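Local coordinates for adenosine monophosphate-protein transferase (Thermoplasma acidophilum, PDB 1RLH) that is of unknown function but belongs to the adenosine-specific kinase family and may act as an adenosine monophosphate-protein transferase, at residues K38-N44 and Y56-F60; L78-C82 and V96-R100. All blocks are in the same frame, centred on the assembly; numbering follows the deposited sequence.

Contact 1: residues K38-N44 and Y56-F60; sequences KTVEDLN and YGIGF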
# COMPACT_ATOMS: atom_id res chain seq x y z
N LYS A 38 -8.66 -10.13 -7.55
CA LYS A 38 -9.17 -10.98 -6.49
C LYS A 38 -8.06 -11.68 -5.72
O LYS A 38 -8.26 -12.13 -4.59
CB LYS A 38 -10.11 -12.05 -7.06
CG LYS A 38 -11.27 -11.51 -7.87
CD LYS A 38 -12.14 -12.64 -8.41
CE LYS A 38 -11.36 -13.57 -9.33
NZ LYS A 38 -12.18 -14.71 -9.82
N THR A 39 -6.88 -11.76 -6.33
CA THR A 39 -5.74 -12.41 -5.70
C THR A 39 -4.45 -11.60 -5.82
O THR A 39 -4.22 -10.91 -6.81
CB THR A 39 -5.50 -13.81 -6.31
OG1 THR A 39 -4.26 -14.34 -5.83
CG2 THR A 39 -5.47 -13.73 -7.83
N VAL A 40 -3.61 -11.71 -4.80
CA VAL A 40 -2.34 -10.99 -4.77
C VAL A 40 -1.35 -11.54 -5.79
O VAL A 40 -0.33 -10.91 -6.08
CB VAL A 40 -1.71 -11.05 -3.35
CG1 VAL A 40 -1.33 -12.47 -3.01
CG2 VAL A 40 -0.51 -10.12 -3.27
N GLU A 41 -1.64 -12.71 -6.35
CA GLU A 41 -0.74 -13.32 -7.34
C GLU A 41 -0.63 -12.43 -8.57
O GLU A 41 0.42 -12.37 -9.21
CB GLU A 41 -1.23 -14.71 -7.76
CG GLU A 41 -2.41 -14.69 -8.71
CD GLU A 41 -2.34 -15.81 -9.75
OE1 GLU A 41 -3.28 -15.93 -10.56
OE2 GLU A 41 -1.35 -16.56 -9.75
N ASP A 42 -1.72 -11.74 -8.91
CA ASP A 42 -1.74 -10.85 -10.06
C ASP A 42 -0.66 -9.78 -9.89
O ASP A 42 0.10 -9.50 -10.81
CB ASP A 42 -3.10 -10.17 -10.19
CG ASP A 42 -4.20 -11.13 -10.60
OD1 ASP A 42 -4.17 -12.29 -10.15
OD2 ASP A 42 -5.09 -10.72 -11.36
N LEU A 43 -0.60 -9.20 -8.70
CA LEU A 43 0.38 -8.17 -8.40
C LEU A 43 1.78 -8.78 -8.33
O LEU A 43 2.74 -8.22 -8.85
CB LEU A 43 0.06 -7.49 -7.07
CG LEU A 43 -1.24 -6.69 -7.01
CD1 LEU A 43 -1.50 -6.25 -5.57
CD2 LEU A 43 -1.14 -5.48 -7.93
N ASN A 44 1.88 -9.93 -7.68
CA ASN A 44 3.15 -10.62 -7.54
C ASN A 44 3.78 -10.88 -8.91
O ASN A 44 4.98 -10.72 -9.10
CB ASN A 44 2.97 -11.95 -6.82
CG ASN A 44 4.28 -12.56 -6.38
OD1 ASN A 44 4.49 -13.77 -6.51
ND2 ASN A 44 5.17 -11.73 -5.85
N TYR A 56 11.69 -7.99 -1.73
CA TYR A 56 10.39 -7.33 -1.75
C TYR A 56 9.33 -8.09 -0.98
O TYR A 56 9.51 -9.23 -0.57
CB TYR A 56 9.92 -7.17 -3.20
CG TYR A 56 9.32 -8.42 -3.80
CD1 TYR A 56 7.94 -8.60 -3.86
CD2 TYR A 56 10.14 -9.45 -4.28
CE1 TYR A 56 7.38 -9.77 -4.39
CE2 TYR A 56 9.59 -10.62 -4.80
CZ TYR A 56 8.21 -10.77 -4.85
OH TYR A 56 7.66 -11.93 -5.37
N GLY A 57 8.20 -7.41 -0.79
CA GLY A 57 7.08 -7.99 -0.09
C GLY A 57 5.83 -7.35 -0.67
O GLY A 57 5.89 -6.21 -1.15
N ILE A 58 4.72 -8.07 -0.64
CA ILE A 58 3.46 -7.55 -1.14
C ILE A 58 2.33 -7.95 -0.20
O ILE A 58 2.26 -9.09 0.24
CB ILE A 58 3.09 -8.12 -2.53
CG1 ILE A 58 4.23 -7.90 -3.52
CG2 ILE A 58 1.82 -7.43 -3.04
CD1 ILE A 58 3.98 -8.55 -4.87
N GLY A 59 1.46 -6.99 0.11
CA GLY A 59 0.32 -7.23 0.97
C GLY A 59 -0.92 -6.83 0.19
O GLY A 59 -0.90 -5.84 -0.53
N PHE A 60 -2.00 -7.60 0.34
CA PHE A 60 -3.25 -7.31 -0.38
C PHE A 60 -4.45 -7.52 0.53
O PHE A 60 -4.57 -8.56 1.18
CB PHE A 60 -3.35 -8.23 -1.61
CG PHE A 60 -4.65 -8.11 -2.36
CD1 PHE A 60 -4.98 -6.93 -3.02
CD2 PHE A 60 -5.55 -9.17 -2.39
CE1 PHE A 60 -6.20 -6.81 -3.71
CE2 PHE A 60 -6.77 -9.07 -3.07
CZ PHE A 60 -7.09 -7.88 -3.73
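Lys38 meets Phe60 through its backbone alone: its carbonyl O lies 3.7 Å from CE2 of the ring, while its aliphatic chain leads outward. This is the start of a helix-on-sheet layer, in which the turn before helix 41-46 and its first residues cover one face of strand 55-61, an inner strand of a five-stranded antiparallel sheet. Thr39 shapes the turn, its OG1 accepting a nearly straight capping bond from Glu41 N. Val40 then comes down on the strand. Its CG2, set anti to the backbone N, reaches CG2 of Ile58 at 3.6 Å, and its CB runs alongside CB of Phe60 at 3.7 Å, the two side chains passing in opposite directions. Leu43, in the first turn of the helix, stands more loosely, its CD1 between CG2 of Ile58 and CD1 of Phe60; its other neighbours include Phe95 and Val117. At Asn44 the apolar run gives way to a polar bond. With CG anti to the backbone N (chi1 -168°), the amide extends along the strand toward the edge of the Tyr56 ring, the two planes 27° apart. Its nitrogen ND2 donates to Tyr56 OH at 2.5 Å, a length short enough to be read with caution, and Ile58 CD1 packs 3.5 Å from the same ND2. With an alanine here the Tyr56 hydroxyl would probably lose this donor, and a gap would be likely to open beside Ile58 CD1. The hydroxyl oxygen of Tyr56 lies only 11° out of the plane of the Asn44 amide.

Contact 2: residues L78-C82 and V96-R100; sequences LVKAC and VILIR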
# COMPACT_ATOMS: atom_id res chain seq x y z
N LEU A 78 10.16 -7.59 5.03
CA LEU A 78 9.34 -6.76 4.14
C LEU A 78 7.91 -7.29 4.07
O LEU A 78 6.95 -6.52 4.05
CB LEU A 78 9.95 -6.71 2.74
CG LEU A 78 11.35 -6.09 2.65
CD1 LEU A 78 11.75 -5.98 1.18
CD2 LEU A 78 11.35 -4.72 3.29
N VAL A 79 7.77 -8.61 4.03
CA VAL A 79 6.46 -9.22 3.98
C VAL A 79 5.68 -8.89 5.25
O VAL A 79 4.51 -8.52 5.18
CB VAL A 79 6.54 -10.76 3.82
CG1 VAL A 79 5.16 -11.38 3.99
CG2 VAL A 79 7.11 -11.12 2.45
N LYS A 80 6.33 -9.01 6.40
CA LYS A 80 5.68 -8.71 7.67
C LYS A 80 5.26 -7.25 7.75
O LYS A 80 4.21 -6.92 8.31
CB LYS A 80 6.61 -9.04 8.85
CG LYS A 80 6.86 -10.52 9.03
CD LYS A 80 7.80 -10.79 10.19
CE LYS A 80 8.16 -12.26 10.26
NZ LYS A 80 6.94 -13.11 10.30
N ALA A 81 6.08 -6.36 7.20
CA ALA A 81 5.76 -4.94 7.20
C ALA A 81 4.54 -4.69 6.31
O ALA A 81 3.68 -3.88 6.65
CB ALA A 81 6.95 -4.13 6.72
N CYS A 82 4.47 -5.38 5.17
CA CYS A 82 3.34 -5.23 4.26
C CYS A 82 2.05 -5.69 4.91
O CYS A 82 1.00 -5.07 4.75
CB CYS A 82 3.56 -6.02 2.96
SG CYS A 82 4.76 -5.30 1.84
N VAL A 96 -0.13 -3.10 -0.72
CA VAL A 96 1.07 -2.45 -0.23
C VAL A 96 2.27 -3.24 -0.72
O VAL A 96 2.32 -4.46 -0.54
CB VAL A 96 1.12 -2.40 1.32
CG1 VAL A 96 2.46 -1.84 1.78
CG2 VAL A 96 -0.03 -1.55 1.87
N ILE A 97 3.22 -2.56 -1.34
CA ILE A 97 4.42 -3.21 -1.83
C ILE A 97 5.64 -2.52 -1.21
O ILE A 97 5.68 -1.29 -1.12
CB ILE A 97 4.52 -3.11 -3.37
CG1 ILE A 97 3.35 -3.84 -4.03
CG2 ILE A 97 5.84 -3.71 -3.85
CD1 ILE A 97 3.20 -3.56 -5.52
N LEU A 98 6.60 -3.31 -0.76
CA LEU A 98 7.83 -2.76 -0.18
C LEU A 98 8.98 -3.38 -0.96
O LEU A 98 9.03 -4.59 -1.13
CB LEU A 98 7.94 -3.11 1.30
CG LEU A 98 7.13 -2.24 2.26
CD1 LEU A 98 7.18 -2.82 3.66
CD2 LEU A 98 7.68 -0.82 2.26
N ILE A 99 9.88 -2.54 -1.45
CA ILE A 99 11.02 -3.02 -2.23
C ILE A 99 12.32 -2.43 -1.71
O ILE A 99 12.42 -1.24 -1.46
CB ILE A 99 10.88 -2.63 -3.72
CG1 ILE A 99 9.55 -3.14 -4.27
CG2 ILE A 99 12.04 -3.23 -4.52
CD1 ILE A 99 9.20 -2.59 -5.64
N ARG A 100 13.32 -3.29 -1.56
CA ARG A 100 14.62 -2.87 -1.07
C ARG A 100 15.70 -3.42 -2.00
O ARG A 100 15.50 -4.46 -2.63
CB ARG A 100 14.82 -3.39 0.36
CG ARG A 100 16.20 -3.15 0.94
CD ARG A 100 16.35 -3.85 2.28
NE ARG A 100 15.59 -3.21 3.35
CZ ARG A 100 15.48 -3.69 4.58
NH1 ARG A 100 16.08 -4.83 4.90
NH2 ARG A 100 14.80 -3.03 5.51
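Leu78 O takes the helical hydrogen bond from Cys82 N at 3.0 Å, and from the strand CD1 of Leu98 comes up to the same oxygen at 3.7 Å. Cys82 SG is also close to this oxygen, so the carbonyl sits where helix backbone, thiol and strand side chain converge. The sulfur itself sits against the strand between Val96 and Leu98: chi1 of -74° sets it beside its own backbone N, from where it reaches Val96 O at 3.5 Å, CG of Leu98 at 3.9 Å and, more loosely, CG1 of Val96. The methyl of Ala81, CB, approaches Leu98 CD1 at 3.3 Å; this is tighter than usual carbon contact, and the exact value should be treated as doubtful. Leu98 thus projects into the helix surface between Leu78, Ala81 and Cys82, with Ile29 and Pro24 as further neighbours. The helix belongs to a beta-alpha-beta crossover: strand 69-73 leads into helix 76-89, which returns across the sheet to strand 94-100, parallel to 69-73 with strand 55-61 lying between them. Consistent with that path, the segment axes run nearly antiparallel, at 154°, and approach to 8.1 Å. Toward the end of the strand the packing passes to Leu78, whose CD1 meets CB of Arg100 at 4.1 Å. Arg100 leaves the strand extended and then bends at chi3 (-72°), which folds its guanidinium back beside the leucine. There Leu78 CD2 stands over one face of the group, 4.3 Å above its plane and displaced toward its rim.

Contacts 1 and 2 lie on opposite faces of the five-stranded sheet, their centres 11 Å apart. They are joined through its neighbouring strands 55-61 and 94-100: Gly59 N to Val96 O at 2.7 Å and Gly57 N to Leu98 O at 3.0 Å are probable hydrogen bonds of the antiparallel ladder. Side-chain direction separates the faces. Ile58 points toward the first helix and touches Ile97, which points away from the second. Where the strand has glycine, the second helix comes close, Cys82 SG packing 3.3 Å from Gly57 O. Neither contact can be assigned to an active site; both belong to the layered core of the fold.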